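Local coordinates for CRISPR protein (Archaeoglobus fulgidus, PDB 4MJK) that probably serves as the Cas5 subunit of an archaeal type I-A Cascade, the CRISPR complex that carries crRNA for recognition of foreign nucleic acid, at residues 12-17 and 112-118; 71-77 and 228-233; 193-197 and 239-243; 119-123 and 233-237. All coordinates share one frame; numbering follows the deposited sequence.

Contact 1: 12-17 and 112-118; sequences WGFQAR and ARGKTIL
The short edge strand 13-15 pairs with strand 115-118 in a small antiparallel sheet, and W12, F14 and Q15 touch K115, T116 and R113 across it. F14 and T116 form the hydrogen-bonded pair: F14 N donates to T116 O at 2.9 Å, and T116 N donates to F14 O at 2.8 Å. L118 N to W12 O and A16 N to G114 O continue the pairing at both ends. G13 has phi 146° and psi -154°, angles open chiefly to glycine, and its CA packs 3.3 Å from T116 O. G114, with positive phi in the type II turn 112-115, has its CA 3.5 Å from A16 O. The F14 ring lies beside T116 with CB 4.1 Å from the ring centroid, an off-centre CH-pi contact. On the other face, Q15 extends with CG anti to its backbone N (chi1 177°). Its NE2 donates to R113 O at 3.0 Å, from above the carbonyl plane, and also to P111 O. K115 crosses the W12 indole at about a right angle, CE 3.6 Å from CH2, and its NZ bonds to V11 O of the second subunit. R17 CB lies over one face of the R113 guanidinium, whose NH1 bonds to S110 O. Two acceptors for one amide nitrogen fix how the Q15 side chain is turned, and this ties strand 13-15 to the turn leading into strand 115-118.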
loop_
_atom_site.group_PDB
_atom_site.type_symbol
_atom_site.label_atom_id
_atom_site.label_comp_id
_atom_site.label_asym_id
_atom_site.label_seq_id
_atom_site.Cartn_x
_atom_site.Cartn_y
_atom_site.Cartn_z
ATOM N N TRP A 12 -2.730 -3.040 3.212
ATOM C CA TRP A 12 -1.525 -2.635 2.448
ATOM C C TRP A 12 -0.373 -2.083 3.287
ATOM O O TRP A 12 0.770 -2.074 2.832
ATOM C CB TRP A 12 -1.888 -1.554 1.410
ATOM C CG TRP A 12 -2.386 -0.288 2.054
ATOM C CD1 TRP A 12 -3.685 0.024 2.369
ATOM C CD2 TRP A 12 -1.592 0.816 2.508
ATOM N NE1 TRP A 12 -3.739 1.262 2.966
ATOM C CE2 TRP A 12 -2.469 1.765 3.065
ATOM C CE3 TRP A 12 -0.222 1.101 2.479
ATOM C CZ2 TRP A 12 -2.018 2.980 3.608
ATOM C CZ3 TRP A 12 0.221 2.307 3.016
ATOM C CH2 TRP A 12 -0.675 3.227 3.571
ATOM N N GLY A 13 -0.667 -1.594 4.490
ATOM C CA GLY A 13 0.313 -0.822 5.245
ATOM C C GLY A 13 -0.383 0.253 6.052
ATOM O O GLY A 13 -1.557 0.105 6.368
ATOM N N PHE A 14 0.317 1.343 6.362
ATOM C CA PHE A 14 -0.260 2.373 7.211
ATOM C C PHE A 14 0.409 3.716 6.993
ATOM O O PHE A 14 1.503 3.806 6.417
ATOM C CB PHE A 14 -0.098 1.985 8.681
ATOM C CG PHE A 14 1.330 1.992 9.139
ATOM C CD1 PHE A 14 1.874 3.122 9.736
ATOM C CD2 PHE A 14 2.143 0.893 8.924
ATOM C CE1 PHE A 14 3.197 3.140 10.140
ATOM C CE2 PHE A 14 3.470 0.905 9.329
ATOM C CZ PHE A 14 3.995 2.033 9.936
ATOM N N GLN A 15 -0.264 4.767 7.455
ATOM C CA GLN A 15 0.372 6.057 7.570
ATOM C C GLN A 15 0.119 6.643 8.952
ATOM O O GLN A 15 -1.037 6.702 9.412
ATOM C CB GLN A 15 -0.129 7.013 6.482
ATOM C CG GLN A 15 0.479 8.402 6.627
ATOM C CD GLN A 15 0.237 9.281 5.417
ATOM O OE1 GLN A 15 -0.740 9.103 4.690
ATOM N NE2 GLN A 15 1.136 10.225 5.191
ATOM N N ALA A 16 1.197 7.056 9.623
ATOM C CA ALA A 16 1.072 7.742 10.906
ATOM C C ALA A 16 1.789 9.089 10.814
ATOM O O ALA A 16 3.026 9.168 10.887
ATOM C CB ALA A 16 1.657 6.900 12.028
ATOM N N ARG A 17 1.013 10.152 10.648
ATOM C CA ARG A 17 1.611 11.452 10.371
ATOM C C ARG A 17 2.310 12.107 11.575
ATOM O O ARG A 17 2.970 13.136 11.428
ATOM C CB ARG A 17 0.598 12.367 9.660
ATOM C CG ARG A 17 0.294 11.866 8.244
ATOM C CD ARG A 17 -0.780 12.673 7.557
ATOM N NE ARG A 17 -2.099 12.213 7.955
ATOM C CZ ARG A 17 -3.052 11.859 7.102
ATOM N NH1 ARG A 17 -2.832 11.946 5.795
ATOM N NH2 ARG A 17 -4.232 11.436 7.557
ATOM N N ALA A 112 3.310 12.513 2.636
ATOM C CA ALA A 112 3.427 11.064 2.791
ATOM C C ALA A 112 4.311 10.716 3.991
ATOM O O ALA A 112 4.943 9.653 4.026
ATOM C CB ALA A 112 3.998 10.439 1.510
ATOM N N ARG A 113 4.379 11.620 4.964
ATOM C CA ARG A 113 5.239 11.395 6.116
ATOM C C ARG A 113 4.649 10.250 6.932
ATOM O O ARG A 113 3.429 10.189 7.128
ATOM C CB ARG A 113 5.387 12.677 6.954
ATOM C CG ARG A 113 4.093 13.164 7.600
ATOM C CD ARG A 113 4.226 14.612 8.088
ATOM N NE ARG A 113 2.956 15.134 8.584
ATOM C CZ ARG A 113 1.992 15.615 7.805
ATOM N NH1 ARG A 113 2.151 15.642 6.489
ATOM N NH2 ARG A 113 0.866 16.068 8.339
ATOM N N GLY A 114 5.502 9.325 7.374
ATOM C CA GLY A 114 5.058 8.199 8.185
ATOM C C GLY A 114 4.255 7.152 7.418
ATOM O O GLY A 114 3.566 6.334 8.019
ATOM N N LYS A 115 4.339 7.179 6.092
ATOM C CA LYS A 115 3.614 6.208 5.277
ATOM C C LYS A 115 4.509 5.042 4.898
ATOM O O LYS A 115 5.611 5.234 4.381
ATOM C CB LYS A 115 3.025 6.854 4.033
ATOM C CG LYS A 115 2.167 5.909 3.186
ATOM C CD LYS A 115 1.533 6.662 2.025
ATOM C CE LYS A 115 0.500 5.808 1.296
ATOM N NZ LYS A 115 -0.227 6.606 0.234
ATOM N N THR A 116 4.009 3.833 5.148
ATOM C CA THR A 116 4.817 2.623 5.069
ATOM C C THR A 116 4.020 1.470 4.503
ATOM O O THR A 116 2.892 1.215 4.935
ATOM C CB THR A 116 5.333 2.251 6.479
ATOM O OG1 THR A 116 6.209 3.284 6.926
ATOM C CG2 THR A 116 6.088 0.925 6.475
ATOM N N ILE A 117 4.595 0.777 3.521
ATOM C CA ILE A 117 3.942 -0.399 2.956
ATOM C C ILE A 117 4.358 -1.631 3.772
ATOM O O ILE A 117 5.496 -1.731 4.210
ATOM C CB ILE A 117 4.324 -0.558 1.447
ATOM C CG1 ILE A 117 3.650 0.547 0.622
ATOM C CG2 ILE A 117 3.952 -1.946 0.914
ATOM C CD1 ILE A 117 4.126 0.598 -0.811
ATOM N N LEU A 118 3.436 -2.544 4.023
ATOM C CA LEU A 118 3.822 -3.806 4.658
ATOM C C LEU A 118 3.806 -4.874 3.590
ATOM O O LEU A 118 2.755 -5.190 3.035
ATOM C CB LEU A 118 2.892 -4.156 5.825
ATOM C CG LEU A 118 2.985 -3.203 7.026
ATOM C CD1 LEU A 118 1.841 -3.435 8.019
ATOM C CD2 LEU A 118 4.359 -3.323 7.746
#

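Contact 2: 71-77 and 228-233; sequences WKALNCT and YRIPIM
M233, a selenomethionine, runs extended to SE with CG anti to its backbone N and then bends at chi3 (-104°). This carries SE and CE into the turn at 73-75. CE lies 3.3 Å from A73 O, and SE lies 3.7 Å from N75 N. W71 has CG between its backbone N and carbonyl carbon, which swings the indole to Y228 and I230. Its six-membered ring and the Y228 ring are near parallel, with planes at 21°, but they are slid apart and barely overlap. Their closest atoms are W71 CH2 and Y228 CE2, 3.6 Å apart. W71 CZ2 also meets I230 CG2 at 3.9 Å. The Y228 hydroxyl is hydrogen-bonded to I69 O.

The contact joins two sheets of the fold. Strand 66-73 is an outermost strand of the six-strand antiparallel sheet, and strand 225-231 is the middle strand of a three-strand one. Their short segments run at 28° to each other, 7.1 Å apart, and side chains meet between them. P231 packs its CG against K72 CB and its CD against W71 O. The lysine end of K72 forms salt bridges with D177 and E258.

Polar links lie near M233. T77 OG1 donates to M233 O at 3.1 Å, almost straight in line with the carbonyl bond. A water accepts from M233 N and donates to C76 O at 2.8 Å, bridging the two backbones. T77 OG1 also touches I232 CG2. C76 N is buried here without a polar partner.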
loop_
_atom_site.group_PDB
_atom_site.type_symbol
_atom_site.label_atom_id
_atom_site.label_comp_id
_atom_site.label_asym_id
_atom_site.label_seq_id
_atom_site.Cartn_x
_atom_site.Cartn_y
_atom_site.Cartn_z
ATOM N N TRP A 71 5.185 -5.641 19.795
ATOM C CA TRP A 71 4.591 -6.170 18.583
ATOM C C TRP A 71 5.667 -6.824 17.746
ATOM O O TRP A 71 6.859 -6.573 17.943
ATOM C CB TRP A 71 3.913 -5.052 17.773
ATOM C CG TRP A 71 4.856 -3.926 17.428
ATOM C CD1 TRP A 71 5.574 -3.775 16.271
ATOM C CD2 TRP A 71 5.214 -2.822 18.268
ATOM N NE1 TRP A 71 6.345 -2.635 16.340
ATOM C CE2 TRP A 71 6.142 -2.038 17.563
ATOM C CE3 TRP A 71 4.830 -2.423 19.556
ATOM C CZ2 TRP A 71 6.681 -0.869 18.082
ATOM C CZ3 TRP A 71 5.371 -1.255 20.077
ATOM C CH2 TRP A 71 6.292 -0.498 19.343
ATOM N N LYS A 72 5.231 -7.680 16.824
ATOM C CA LYS A 72 6.126 -8.334 15.886
ATOM C C LYS A 72 5.369 -8.708 14.620
ATOM O O LYS A 72 4.162 -8.971 14.659
ATOM C CB LYS A 72 6.758 -9.585 16.507
ATOM C CG LYS A 72 5.764 -10.683 16.792
ATOM C CD LYS A 72 6.388 -11.817 17.588
ATOM C CE LYS A 72 5.337 -12.873 17.924
ATOM N NZ LYS A 72 5.886 -14.028 18.737
ATOM N N ALA A 73 6.084 -8.725 13.502
ATOM C CA ALA A 73 5.508 -9.123 12.225
ATOM C C ALA A 73 5.361 -10.631 12.267
ATOM O O ALA A 73 6.187 -11.296 12.867
ATOM C CB ALA A 73 6.424 -8.705 11.068
ATOM N N LEU A 74 4.295 -11.155 11.664
ATOM C CA LEU A 74 4.100 -12.592 11.555
ATOM C C LEU A 74 4.517 -13.086 10.179
ATOM O O LEU A 74 4.965 -14.219 10.032
ATOM C CB LEU A 74 2.627 -12.959 11.824
ATOM C CG LEU A 74 2.137 -12.520 13.217
ATOM C CD1 LEU A 74 0.638 -12.762 13.420
ATOM C CD2 LEU A 74 2.945 -13.215 14.293
ATOM N N ASN A 75 4.387 -12.243 9.164
ATOM C CA ASN A 75 4.622 -12.712 7.801
ATOM C C ASN A 75 4.971 -11.586 6.839
ATOM O O ASN A 75 4.731 -11.689 5.641
ATOM C CB ASN A 75 3.367 -13.411 7.274
ATOM C CG ASN A 75 2.240 -12.436 7.030
ATOM O OD1 ASN A 75 2.245 -11.331 7.577
ATOM N ND2 ASN A 75 1.293 -12.809 6.183
ATOM N N CYS A 76 5.521 -10.497 7.352
ATOM C CA CYS A 76 5.713 -9.335 6.501
ATOM C C CYS A 76 6.933 -8.529 6.908
ATOM O O CYS A 76 7.504 -8.719 7.993
ATOM C CB CYS A 76 4.451 -8.452 6.487
ATOM S SG CYS A 76 4.022 -7.689 8.085
ATOM N N THR A 77 7.333 -7.638 6.012
ATOM C CA THR A 77 8.482 -6.782 6.241
ATOM C C THR A 77 8.081 -5.361 5.781
ATOM O O THR A 77 7.466 -5.184 4.718
ATOM C CB THR A 77 9.723 -7.331 5.477
ATOM O OG1 THR A 77 10.934 -6.746 5.996
ATOM C CG2 THR A 77 9.616 -7.024 4.011
ATOM N N TYR A 228 12.646 2.388 21.119
ATOM C CA TYR A 228 12.314 0.959 21.068
ATOM C C TYR A 228 13.284 0.221 20.171
ATOM O O TYR A 228 13.763 0.781 19.180
ATOM C CB TYR A 228 10.917 0.743 20.459
ATOM C CG TYR A 228 9.797 0.524 21.448
ATOM C CD1 TYR A 228 9.414 1.522 22.314
ATOM C CD2 TYR A 228 9.118 -0.696 21.502
ATOM C CE1 TYR A 228 8.378 1.333 23.219
ATOM C CE2 TYR A 228 8.073 -0.896 22.394
ATOM C CZ TYR A 228 7.711 0.126 23.254
ATOM O OH TYR A 228 6.678 -0.064 24.161
ATOM N N ARG A 229 13.539 -1.044 20.491
ATOM C CA ARG A 229 14.141 -1.956 19.531
ATOM C C ARG A 229 12.968 -2.692 18.888
ATOM O O ARG A 229 12.009 -3.028 19.572
ATOM C CB ARG A 229 15.095 -2.943 20.206
ATOM C CG ARG A 229 16.281 -2.283 20.891
ATOM C CD ARG A 229 17.145 -1.447 19.933
ATOM N NE ARG A 229 17.755 -2.201 18.832
ATOM C CZ ARG A 229 18.985 -2.720 18.859
ATOM N NH1 ARG A 229 19.745 -2.595 19.943
ATOM N NH2 ARG A 229 19.462 -3.364 17.803
ATOM N N ILE A 230 13.028 -2.889 17.574
ATOM C CA ILE A 230 11.910 -3.473 16.832
ATOM C C ILE A 230 12.433 -4.567 15.921
ATOM O O ILE A 230 13.479 -4.401 15.277
ATOM C CB ILE A 230 11.160 -2.408 15.967
ATOM C CG1 ILE A 230 12.153 -1.615 15.110
ATOM C CG2 ILE A 230 10.376 -1.441 16.870
ATOM C CD1 ILE A 230 11.520 -0.679 14.081
ATOM N N PRO A 231 11.717 -5.695 15.856
ATOM C CA PRO A 231 12.195 -6.774 14.989
ATOM C C PRO A 231 11.765 -6.557 13.535
ATOM O O PRO A 231 10.656 -6.065 13.271
ATOM C CB PRO A 231 11.505 -8.004 15.567
ATOM C CG PRO A 231 10.178 -7.471 16.072
ATOM C CD PRO A 231 10.488 -6.065 16.586
ATOM N N ILE A 232 12.649 -6.928 12.612
ATOM C CA ILE A 232 12.400 -6.827 11.185
ATOM C C ILE A 232 12.669 -8.207 10.585
ATOM O O ILE A 232 13.801 -8.692 10.556
ATOM C CB ILE A 232 13.319 -5.796 10.504
ATOM C CG1 ILE A 232 13.218 -4.414 11.186
ATOM C CG2 ILE A 232 13.041 -5.752 8.993
ATOM C CD1 ILE A 232 12.045 -3.611 10.787
HETATM N N MSE A 233 11.600 -8.837 10.132
HETATM C CA MSE A 233 11.643 -10.180 9.591
HETATM C C MSE A 233 12.264 -10.136 8.201
HETATM O O MSE A 233 11.887 -9.297 7.383
HETATM C CB MSE A 233 10.194 -10.668 9.504
HETATM C CG MSE A 233 9.979 -12.117 9.220
HETATM SE SE MSE A 233 8.075 -12.485 9.495
HETATM C CE MSE A 233 8.201 -13.384 11.229
HETATM O O HOH W 1 9.117 -7.340 9.805
#

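Contact 3: 193-197 and 239-243; sequences SQRWE and TPECL
S193 OG donates to T239 O at 2.8 Å, with the donor tilted 26° from the carbonyl plane. The hydroxyl stands between the backbone N and carbonyl carbon of S193 (chi1 49°), which turns it to T239. The S193 backbone holds the other segment too. Its N donates to E241 O at 3.0 Å, nearly straight, and E241 N returns a longer bond to S193 O at 3.3 Å. S193 and E241 thus form an antiparallel hydrogen-bonded pair, with both side chains on one face of the sheet. W196 NE1 adds a weak bond to S193 O, a second donor on that carbonyl.

The W196 ring also packs on P240 and C242. C242 SG sits over one face of its six-membered ring, 3.9 Å from the centroid and 16° off the normal, a sulfur-aromatic contact. E241 N lies in plane at the ring edge, but it and W196 NE1 are both donors and are not hydrogen-bonded. P240 crosses the indole, its CB 3.7 Å from NE1, and its CG reaches Q194 O.

The segments link two three-strand sheets. S193 ends strand 186-193, which pairs with strand 241-246, and W196 starts strand 196-202, which pairs with strand 225-231. W196 and P240 both pack on P231 of that strand, and I191 of strand 186-193 also touches the indole.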
loop_
_atom_site.group_PDB
_atom_site.type_symbol
_atom_site.label_atom_id
_atom_site.label_comp_id
_atom_site.label_asym_id
_atom_site.label_seq_id
_atom_site.Cartn_x
_atom_site.Cartn_y
_atom_site.Cartn_z
ATOM N N SER A 193 18.557 -13.998 16.381
ATOM C CA SER A 193 18.250 -13.987 14.950
ATOM C C SER A 193 17.979 -12.568 14.472
ATOM O O SER A 193 17.355 -11.751 15.171
ATOM C CB SER A 193 17.102 -14.926 14.606
ATOM O OG SER A 193 16.019 -14.709 15.477
ATOM N N GLN A 194 18.471 -12.288 13.274
ATOM C CA GLN A 194 18.717 -10.922 12.847
ATOM C C GLN A 194 17.587 -10.049 12.391
ATOM O O GLN A 194 16.501 -10.492 11.988
ATOM C CB GLN A 194 19.814 -10.851 11.787
ATOM C CG GLN A 194 21.200 -10.703 12.389
ATOM C CD GLN A 194 21.374 -9.389 13.126
ATOM O OE1 GLN A 194 20.478 -8.537 13.136
ATOM N NE2 GLN A 194 22.538 -9.212 13.738
ATOM N N ARG A 195 17.967 -8.776 12.435
ATOM C CA ARG A 195 17.177 -7.610 12.166
ATOM C C ARG A 195 16.413 -7.127 13.390
ATOM O O ARG A 195 15.258 -7.476 13.626
ATOM C CB ARG A 195 16.365 -7.740 10.890
ATOM C CG ARG A 195 17.245 -7.563 9.657
ATOM C CD ARG A 195 17.806 -6.151 9.598
ATOM N NE ARG A 195 17.134 -5.383 8.553
ATOM C CZ ARG A 195 17.082 -4.055 8.495
ATOM N NH1 ARG A 195 17.660 -3.317 9.431
ATOM N NH2 ARG A 195 16.445 -3.465 7.495
ATOM N N TRP A 196 17.128 -6.322 14.165
ATOM C CA TRP A 196 16.557 -5.520 15.223
ATOM C C TRP A 196 16.941 -4.057 14.984
ATOM O O TRP A 196 18.099 -3.657 15.170
ATOM C CB TRP A 196 17.057 -5.995 16.577
ATOM C CG TRP A 196 16.440 -7.304 16.954
ATOM C CD1 TRP A 196 16.891 -8.562 16.617
ATOM C CD2 TRP A 196 15.229 -7.492 17.688
ATOM N NE1 TRP A 196 16.046 -9.513 17.136
ATOM C CE2 TRP A 196 15.015 -8.884 17.790
ATOM C CE3 TRP A 196 14.308 -6.618 18.289
ATOM C CZ2 TRP A 196 13.919 -9.421 18.465
ATOM C CZ3 TRP A 196 13.231 -7.150 18.960
ATOM C CH2 TRP A 196 13.041 -8.543 19.043
ATOM N N GLU A 197 15.966 -3.265 14.571
ATOM C CA GLU A 197 16.196 -1.860 14.303
ATOM C C GLU A 197 15.900 -1.010 15.547
ATOM O O GLU A 197 15.580 -1.554 16.602
ATOM C CB GLU A 197 15.343 -1.421 13.116
ATOM C CG GLU A 197 16.114 -1.406 11.808
ATOM C CD GLU A 197 16.942 -0.142 11.645
ATOM O OE1 GLU A 197 17.523 0.046 10.553
ATOM O OE2 GLU A 197 17.011 0.667 12.605
ATOM N N THR A 239 11.897 -15.788 12.597
ATOM C CA THR A 239 11.407 -14.723 13.462
ATOM C C THR A 239 12.571 -14.088 14.249
ATOM O O THR A 239 13.318 -14.782 14.941
ATOM C CB THR A 239 10.333 -15.263 14.420
ATOM O OG1 THR A 239 10.132 -14.343 15.498
ATOM C CG2 THR A 239 10.769 -16.594 14.996
ATOM N N PRO A 240 12.758 -12.768 14.116
ATOM C CA PRO A 240 13.846 -12.147 14.883
ATOM C C PRO A 240 13.707 -12.432 16.377
ATOM O O PRO A 240 12.606 -12.408 16.924
ATOM C CB PRO A 240 13.663 -10.657 14.590
ATOM C CG PRO A 240 13.081 -10.651 13.191
ATOM C CD PRO A 240 12.116 -11.807 13.199
ATOM N N GLU A 241 14.829 -12.714 17.029
ATOM C CA GLU A 241 14.806 -13.051 18.442
ATOM C C GLU A 241 16.056 -12.498 19.119
ATOM O O GLU A 241 17.129 -12.477 18.522
ATOM C CB GLU A 241 14.761 -14.576 18.611
ATOM C CG GLU A 241 14.507 -15.041 20.027
ATOM C CD GLU A 241 14.344 -16.553 20.113
ATOM O OE1 GLU A 241 14.447 -17.231 19.065
ATOM O OE2 GLU A 241 14.109 -17.063 21.228
ATOM N N CYS A 242 15.915 -12.040 20.358
ATOM C CA CYS A 242 17.090 -11.641 21.120
ATOM C C CYS A 242 17.010 -11.994 22.598
ATOM O O CYS A 242 15.927 -12.233 23.155
ATOM C CB CYS A 242 17.374 -10.158 20.941
ATOM S SG CYS A 242 16.071 -9.171 21.582
ATOM N N LEU A 243 18.183 -12.028 23.222
ATOM C CA LEU A 243 18.304 -12.199 24.660
ATOM C C LEU A 243 18.415 -10.832 25.316
ATOM O O LEU A 243 19.238 -10.000 24.924
ATOM C CB LEU A 243 19.542 -13.029 24.985
ATOM C CG LEU A 243 19.507 -14.464 24.462
ATOM C CD1 LEU A 243 20.899 -15.099 24.548
ATOM C CD2 LEU A 243 18.477 -15.284 25.243
#

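Contact 4: 119-123 and 233-237; sequences SSLND and MTSIF
L121 lays its CD1 methyl against the loop 233-236, where it meets M233 CG at 3.9 Å and S235 C at 3.8 Å. CG lies anti to the carbonyl carbon of L121 (chi1 -62°), and the branch points across to the loop. The L121 CB approaches the I236 CB at 4.2 Å. Next along the chain, N122 crosses I236 at about a right angle, and its ND2 comes 3.9 Å from I236 CD1. No hydrogen bond joins the two segments; they meet by van der Waals packing.

The contact lies at the surface, where strand 115-120 of the three-strand sheet ends and the chain turns. The loop after strand 225-231 covers that end. S235 OG accepts from F237 N at 3.1 Å, an ST turn that shapes the loop beside L121. I236 then places its CG2 over the centre of the F237 ring.

The N122 amide is held from outside the two segments: OD1 accepts from E124 N and from N75 ND2. I236 also touches N75, which lies in the turn between strands 66-73 and 76-80. From the second subunit, F108 packs on L121 and P111 packs on D123.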
loop_
_atom_site.group_PDB
_atom_site.type_symbol
_atom_site.label_atom_id
_atom_site.label_comp_id
_atom_site.label_asym_id
_atom_site.label_seq_id
_atom_site.Cartn_x
_atom_site.Cartn_y
_atom_site.Cartn_z
ATOM N N SER A 119 4.987 -5.376 3.252
ATOM C CA SER A 119 5.124 -6.362 2.181
ATOM C C SER A 119 5.048 -7.775 2.754
ATOM O O SER A 119 5.887 -8.181 3.554
ATOM C CB SER A 119 6.473 -6.213 1.469
ATOM O OG SER A 119 6.728 -4.875 1.089
ATOM N N SER A 120 4.054 -8.531 2.333
ATOM C CA SER A 120 3.930 -9.897 2.785
ATOM C C SER A 120 5.029 -10.783 2.200
ATOM O O SER A 120 5.437 -10.625 1.040
ATOM C CB SER A 120 2.563 -10.454 2.418
ATOM O OG SER A 120 2.437 -11.777 2.908
ATOM N N LEU A 121 5.497 -11.725 3.011
ATOM C CA LEU A 121 6.499 -12.691 2.585
ATOM C C LEU A 121 5.854 -13.993 2.108
ATOM O O LEU A 121 6.547 -14.914 1.686
ATOM C CB LEU A 121 7.476 -12.985 3.729
ATOM C CG LEU A 121 8.240 -11.738 4.165
ATOM C CD1 LEU A 121 9.036 -11.982 5.447
ATOM C CD2 LEU A 121 9.132 -11.236 3.027
ATOM N N ASN A 122 4.536 -14.077 2.190
ATOM C CA ASN A 122 3.834 -15.231 1.638
ATOM C C ASN A 122 2.579 -14.744 0.924
ATOM O O ASN A 122 2.453 -13.552 0.654
ATOM C CB ASN A 122 3.533 -16.283 2.722
ATOM C CG ASN A 122 2.594 -15.769 3.802
ATOM O OD1 ASN A 122 2.045 -14.674 3.699
ATOM N ND2 ASN A 122 2.403 -16.568 4.848
ATOM N N ASP A 123 1.644 -15.634 0.612
ATOM C CA ASP A 123 0.490 -15.196 -0.178
ATOM C C ASP A 123 -0.633 -14.619 0.670
ATOM O O ASP A 123 -1.693 -14.279 0.153
ATOM C CB ASP A 123 -0.045 -16.314 -1.091
ATOM C CG ASP A 123 0.580 -16.285 -2.481
ATOM O OD1 ASP A 123 1.825 -16.309 -2.579
ATOM O OD2 ASP A 123 -0.176 -16.232 -3.482
HETATM N N MSE A 233 11.600 -8.837 10.132
HETATM C CA MSE A 233 11.643 -10.180 9.591
HETATM C C MSE A 233 12.264 -10.136 8.201
HETATM O O MSE A 233 11.887 -9.297 7.383
HETATM C CB MSE A 233 10.194 -10.668 9.504
HETATM C CG MSE A 233 9.979 -12.117 9.220
HETATM SE SE MSE A 233 8.075 -12.485 9.495
HETATM C CE MSE A 233 8.201 -13.384 11.229
ATOM N N THR A 234 13.221 -11.020 7.934
ATOM C CA THR A 234 13.848 -11.078 6.614
ATOM C C THR A 234 13.445 -12.328 5.838
ATOM O O THR A 234 13.722 -12.444 4.648
ATOM C CB THR A 234 15.385 -11.027 6.703
ATOM O OG1 THR A 234 15.848 -12.007 7.638
ATOM C CG2 THR A 234 15.844 -9.651 7.155
ATOM N N SER A 235 12.796 -13.263 6.519
ATOM C CA SER A 235 12.374 -14.511 5.902
ATOM C C SER A 235 11.130 -14.992 6.608
ATOM O O SER A 235 10.980 -14.804 7.823
ATOM C CB SER A 235 13.481 -15.569 6.019
ATOM O OG SER A 235 12.966 -16.892 5.895
ATOM N N ILE A 236 10.240 -15.625 5.852
ATOM C CA ILE A 236 9.007 -16.154 6.418
ATOM C C ILE A 236 9.302 -17.165 7.530
ATOM O O ILE A 236 8.471 -17.397 8.405
ATOM C CB ILE A 236 8.122 -16.796 5.318
ATOM C CG1 ILE A 236 6.739 -17.154 5.865
ATOM C CG2 ILE A 236 8.816 -18.020 4.698
ATOM C CD1 ILE A 236 5.929 -15.954 6.322
ATOM N N PHE A 237 10.492 -17.756 7.512
ATOM C CA PHE A 237 10.797 -18.820 8.475
ATOM C C PHE A 237 11.646 -18.373 9.667
ATOM O O PHE A 237 11.760 -19.098 10.652
ATOM C CB PHE A 237 11.449 -20.024 7.783
ATOM C CG PHE A 237 10.601 -20.623 6.702
ATOM C CD1 PHE A 237 9.340 -21.114 6.992
ATOM C CD2 PHE A 237 11.055 -20.684 5.401
ATOM C CE1 PHE A 237 8.540 -21.677 5.994
ATOM C CE2 PHE A 237 10.259 -21.234 4.396
ATOM C CZ PHE A 237 8.997 -21.729 4.703
#

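How the contacts relate
Along the chain, contact 1 closes before contacts 3 and 4 open. Contacts 2, 3 and 4 all cross one another, and contact 2 also crosses contact 1. Contacts 1 and 4 both use strand 115-120, with centres 18 Å apart, and both touch the second subunit. That strand pairs with 76-80, which contact 2 reaches; N75 O to L121 N and T77 O to S119 N are probable bonds between contacts 2 and 4. M233 belongs to both. Contacts 2 and 3 lie 9 Å apart between centres and meet through strands 225-231 and 196-202. The neighbouring contacts thus run from the sheet that faces the second subunit to the one holding strand 225-231, joining parts distant in sequence.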